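Local coordinates for protein putative alpha-N-acetylgalactosaminidase (Bacillus halodurans C-125, PDB 3CC1) that probably hydrolyses terminal alpha-linked N-acetylgalactosamine residues from glycoconjugates, as a putative alpha-N-acetylgalactosaminidase of the alpha-galactosidase A family, at residues 94-104 with 173-181. Numbering follows the deposited sequence. Where two conformers were deposited one is given.
Sequences AGFKPLSDAIH and YAQWGVDFV
The CA atoms of K97 and W176 lie 4.1 Å apart, where the first turn of helix 97-105 meets the end of helix 162-175, which closes in a Schellman motif with G177 at positive phi. A type II' turn, A94 to K97, lays its G95-F96 peptide over one face of the W176 indole; F96 N stands 3.5 Å above the plane, toward the rim. G95 has to be small here, since a CB would collide with W176 NE1. The edge of the F96 ring is directed at the six-membered ring of W176 in an offset edge-to-face pair, planes at 86°, and F87, F110 and W56 surround F96 further. With an alanine in place of W176, the G95-F96 peptide would probably lose the indole face it lies on, and the F96 edge one of its aromatic partners. A chi1 of 76°, which sets OG between the backbone N and carbonyl carbon, lets S100 OG donate to W176 O; at 2.5 Å the bond is very short, and its exact length is doubtful. The K97 chain, bent at chi2, brings CD to 3.5 Å from Q175 O, and NZ reaches A174 O through a water. One helical turn beyond S100, H104 NE2 donates in its ring plane to the syn lone pair of D179 OD2 (2.7 Å, 163°). D179 also takes F110 N on OD2 and a salt bridge from R211 on OD1, so the buried carboxylate is well compensated and probably stays ionised. In this TIM-barrel-type domain, polar bonds thus tie helix 97-105 to residues 176-179, which follow helix 162-175: aromatic packing on W176 marks the start of helix 97-105, and the H104-D179 bond lies about two turns further along.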
loop_
_atom_site.group_PDB
_atom_site.type_symbol
_atom_site.label_atom_id
_atom_site.label_comp_id
_atom_site.label_asym_id
_atom_site.label_seq_id
_atom_site.Cartn_x
_atom_site.Cartn_y
_atom_site.Cartn_z
ATOM N N ALA A 94 -2.170 14.681 51.232
ATOM C CA ALA A 94 -1.207 15.554 50.544
ATOM C C ALA A 94 -1.270 15.421 49.004
ATOM O O ALA A 94 -1.025 16.386 48.243
ATOM C CB ALA A 94 0.213 15.282 51.088
ATOM N N GLY A 95 -1.634 14.236 48.537
ATOM C CA GLY A 95 -1.689 13.977 47.103
ATOM C C GLY A 95 -0.320 14.203 46.489
ATOM O O GLY A 95 0.709 13.943 47.111
ATOM N N PHE A 96 -0.315 14.733 45.284
ATOM C CA PHE A 96 0.937 14.982 44.567
ATOM C C PHE A 96 1.558 16.351 44.935
ATOM O O PHE A 96 2.548 16.739 44.367
ATOM C CB PHE A 96 0.728 14.906 43.045
ATOM C CG PHE A 96 0.794 13.505 42.466
ATOM C CD1 PHE A 96 1.771 12.622 42.856
ATOM C CD2 PHE A 96 -0.102 13.107 41.478
ATOM C CE1 PHE A 96 1.846 11.358 42.284
ATOM C CE2 PHE A 96 -0.032 11.840 40.915
ATOM C CZ PHE A 96 0.946 10.974 41.324
ATOM N N LYS A 97 0.988 17.070 45.889
ATOM C CA LYS A 97 1.502 18.426 46.203
ATOM C C LYS A 97 2.974 18.395 46.655
ATOM O O LYS A 97 3.760 19.166 46.181
ATOM C CB LYS A 97 0.600 19.169 47.181
ATOM C CG LYS A 97 0.999 20.662 47.469
ATOM C CD LYS A 97 1.104 21.458 46.190
ATOM C CE LYS A 97 1.232 22.995 46.414
ATOM N NZ LYS A 97 1.348 23.673 45.015
ATOM N N PRO A 98 3.365 17.468 47.539
ATOM C CA PRO A 98 4.759 17.469 47.949
ATOM C C PRO A 98 5.737 17.145 46.807
ATOM O O PRO A 98 6.822 17.705 46.726
ATOM C CB PRO A 98 4.804 16.397 49.040
ATOM C CG PRO A 98 3.412 16.361 49.578
ATOM C CD PRO A 98 2.533 16.624 48.391
ATOM N N LEU A 99 5.338 16.253 45.933
ATOM C CA LEU A 99 6.175 15.827 44.823
ATOM C C LEU A 99 6.338 16.968 43.824
ATOM O O LEU A 99 7.425 17.243 43.410
ATOM C CB LEU A 99 5.592 14.555 44.155
ATOM C CG LEU A 99 6.374 13.935 42.996
ATOM C CD1 LEU A 99 7.850 13.699 43.342
ATOM C CD2 LEU A 99 5.690 12.661 42.567
ATOM N N SER A 100 5.254 17.661 43.510
ATOM C CA SER A 100 5.306 18.766 42.589
ATOM C C SER A 100 6.095 19.910 43.183
ATOM O O SER A 100 6.823 20.559 42.473
ATOM C CB SER A 100 3.906 19.201 42.124
ATOM O OG SER A 100 3.197 19.932 43.090
ATOM N N ASP A 101 5.988 20.107 44.501
ATOM C CA ASP A 101 6.771 21.127 45.204
ATOM C C ASP A 101 8.260 20.832 45.068
ATOM O O ASP A 101 9.059 21.723 44.845
ATOM C CB ASP A 101 6.444 21.155 46.712
ATOM C CG ASP A 101 5.179 21.976 47.075
ATOM O OD1 ASP A 101 4.606 22.701 46.249
ATOM O OD2 ASP A 101 4.758 21.893 48.249
ATOM N N ALA A 102 8.645 19.575 45.268
ATOM C CA ALA A 102 10.048 19.181 45.129
ATOM C C ALA A 102 10.553 19.432 43.700
ATOM O O ALA A 102 11.693 19.848 43.480
ATOM C CB ALA A 102 10.246 17.732 45.483
ATOM N N ILE A 103 9.696 19.144 42.731
ATOM C CA ILE A 103 10.044 19.270 41.310
ATOM C C ILE A 103 10.182 20.763 40.972
ATOM O O ILE A 103 11.133 21.152 40.303
ATOM C CB ILE A 103 9.034 18.544 40.391
ATOM C CG1 ILE A 103 9.174 16.994 40.553
ATOM C CG2 ILE A 103 9.253 18.936 38.925
ATOM C CD1 ILE A 103 8.039 16.221 39.974
ATOM N N HIS A 104 9.236 21.570 41.461
ATOM C CA HIS A 104 9.249 23.015 41.250
ATOM C C HIS A 104 10.485 23.650 41.887
ATOM O O HIS A 104 11.052 24.563 41.331
ATOM C CB HIS A 104 8.001 23.678 41.803
ATOM C CG HIS A 104 6.748 23.297 41.081
ATOM N ND1 HIS A 104 5.513 23.311 41.689
ATOM C CD2 HIS A 104 6.539 22.888 39.805
ATOM C CE1 HIS A 104 4.593 22.941 40.808
ATOM N NE2 HIS A 104 5.190 22.673 39.660
ATOM N N TYR A 173 -6.049 18.626 40.553
ATOM C CA TYR A 173 -4.733 18.667 39.939
ATOM C C TYR A 173 -4.094 20.048 40.170
ATOM O O TYR A 173 -2.887 20.145 40.397
ATOM C CB TYR A 173 -4.786 18.291 38.445
ATOM C CG TYR A 173 -5.422 16.943 38.173
ATOM C CD1 TYR A 173 -5.385 15.944 39.127
ATOM C CD2 TYR A 173 -6.074 16.685 36.973
ATOM C CE1 TYR A 173 -5.994 14.715 38.906
ATOM C CE2 TYR A 173 -6.716 15.451 36.742
ATOM C CZ TYR A 173 -6.661 14.472 37.701
ATOM O OH TYR A 173 -7.225 13.234 37.510
ATOM N N ALA A 174 -4.899 21.108 40.112
ATOM C CA ALA A 174 -4.396 22.460 40.398
ATOM C C ALA A 174 -3.916 22.546 41.845
ATOM O O ALA A 174 -2.870 23.137 42.137
ATOM C CB ALA A 174 -5.441 23.527 40.107
ATOM N N GLN A 175 -4.693 21.932 42.729
ATOM C CA GLN A 175 -4.380 21.850 44.140
ATOM C C GLN A 175 -3.014 21.204 44.307
ATOM O O GLN A 175 -2.166 21.703 45.046
ATOM C CB GLN A 175 -5.444 21.007 44.862
ATOM C CG GLN A 175 -5.310 20.973 46.369
ATOM C CD GLN A 175 -6.285 20.007 47.023
ATOM O OE1 GLN A 175 -5.882 19.084 47.734
ATOM N NE2 GLN A 175 -7.575 20.225 46.797
ATOM N N TRP A 176 -2.806 20.122 43.562
ATOM C CA TRP A 176 -1.555 19.356 43.619
ATOM C C TRP A 176 -0.363 20.048 42.932
ATOM O O TRP A 176 0.749 19.548 42.959
ATOM C CB TRP A 176 -1.711 17.968 43.005
ATOM C CG TRP A 176 -2.614 17.070 43.724
ATOM C CD1 TRP A 176 -3.001 17.166 45.013
ATOM C CD2 TRP A 176 -3.184 15.857 43.218
ATOM N NE1 TRP A 176 -3.827 16.119 45.333
ATOM C CE2 TRP A 176 -3.950 15.299 44.247
ATOM C CE3 TRP A 176 -3.122 15.204 41.985
ATOM C CZ2 TRP A 176 -4.670 14.120 44.085
ATOM C CZ3 TRP A 176 -3.820 14.049 41.823
ATOM C CH2 TRP A 176 -4.602 13.516 42.870
ATOM N N GLY A 177 -0.598 21.195 42.309
ATOM C CA GLY A 177 0.472 21.895 41.605
ATOM C C GLY A 177 0.917 21.273 40.288
ATOM O O GLY A 177 2.076 21.441 39.871
ATOM N N VAL A 178 0.002 20.547 39.649
ATOM C CA VAL A 178 0.230 19.917 38.348
ATOM C C VAL A 178 0.344 21.003 37.262
ATOM O O VAL A 178 -0.413 21.986 37.276
ATOM C CB VAL A 178 -0.899 18.911 37.994
ATOM C CG1 VAL A 178 -0.785 18.426 36.566
ATOM C CG2 VAL A 178 -0.902 17.703 38.984
ATOM N N ASP A 179 1.296 20.821 36.329
ATOM C CA ASP A 179 1.545 21.799 35.242
ATOM C C ASP A 179 1.174 21.306 33.854
ATOM O O ASP A 179 1.053 22.093 32.916
ATOM C CB ASP A 179 3.032 22.210 35.240
ATOM C CG ASP A 179 3.485 22.650 36.597
ATOM O OD1 ASP A 179 2.853 23.594 37.126
ATOM O OD2 ASP A 179 4.388 22.006 37.175
ATOM N N PHE A 180 1.009 19.994 33.748
ATOM C CA PHE A 180 0.787 19.302 32.491
ATOM C C PHE A 180 -0.095 18.064 32.738
ATOM O O PHE A 180 0.174 17.246 33.625
ATOM C CB PHE A 180 2.162 18.926 31.924
ATOM C CG PHE A 180 2.153 18.073 30.683
ATOM C CD1 PHE A 180 2.077 16.688 30.763
ATOM C CD2 PHE A 180 2.353 18.634 29.453
ATOM C CE1 PHE A 180 2.124 15.888 29.605
ATOM C CE2 PHE A 180 2.390 17.837 28.296
ATOM C CZ PHE A 180 2.288 16.464 28.386
ATOM N N VAL A 181 -1.141 17.930 31.935
ATOM C CA VAL A 181 -2.023 16.744 31.950
ATOM C C VAL A 181 -2.180 16.202 30.502
ATOM O O VAL A 181 -2.575 16.946 29.584
ATOM C CB VAL A 181 -3.399 17.045 32.573
ATOM C CG1 VAL A 181 -4.291 15.815 32.473
ATOM C CG2 VAL A 181 -3.273 17.481 34.046
HETATM O O HOH W 1 -3.040 18.725 48.204
HETATM O O HOH W 2 -1.023 24.458 43.997
#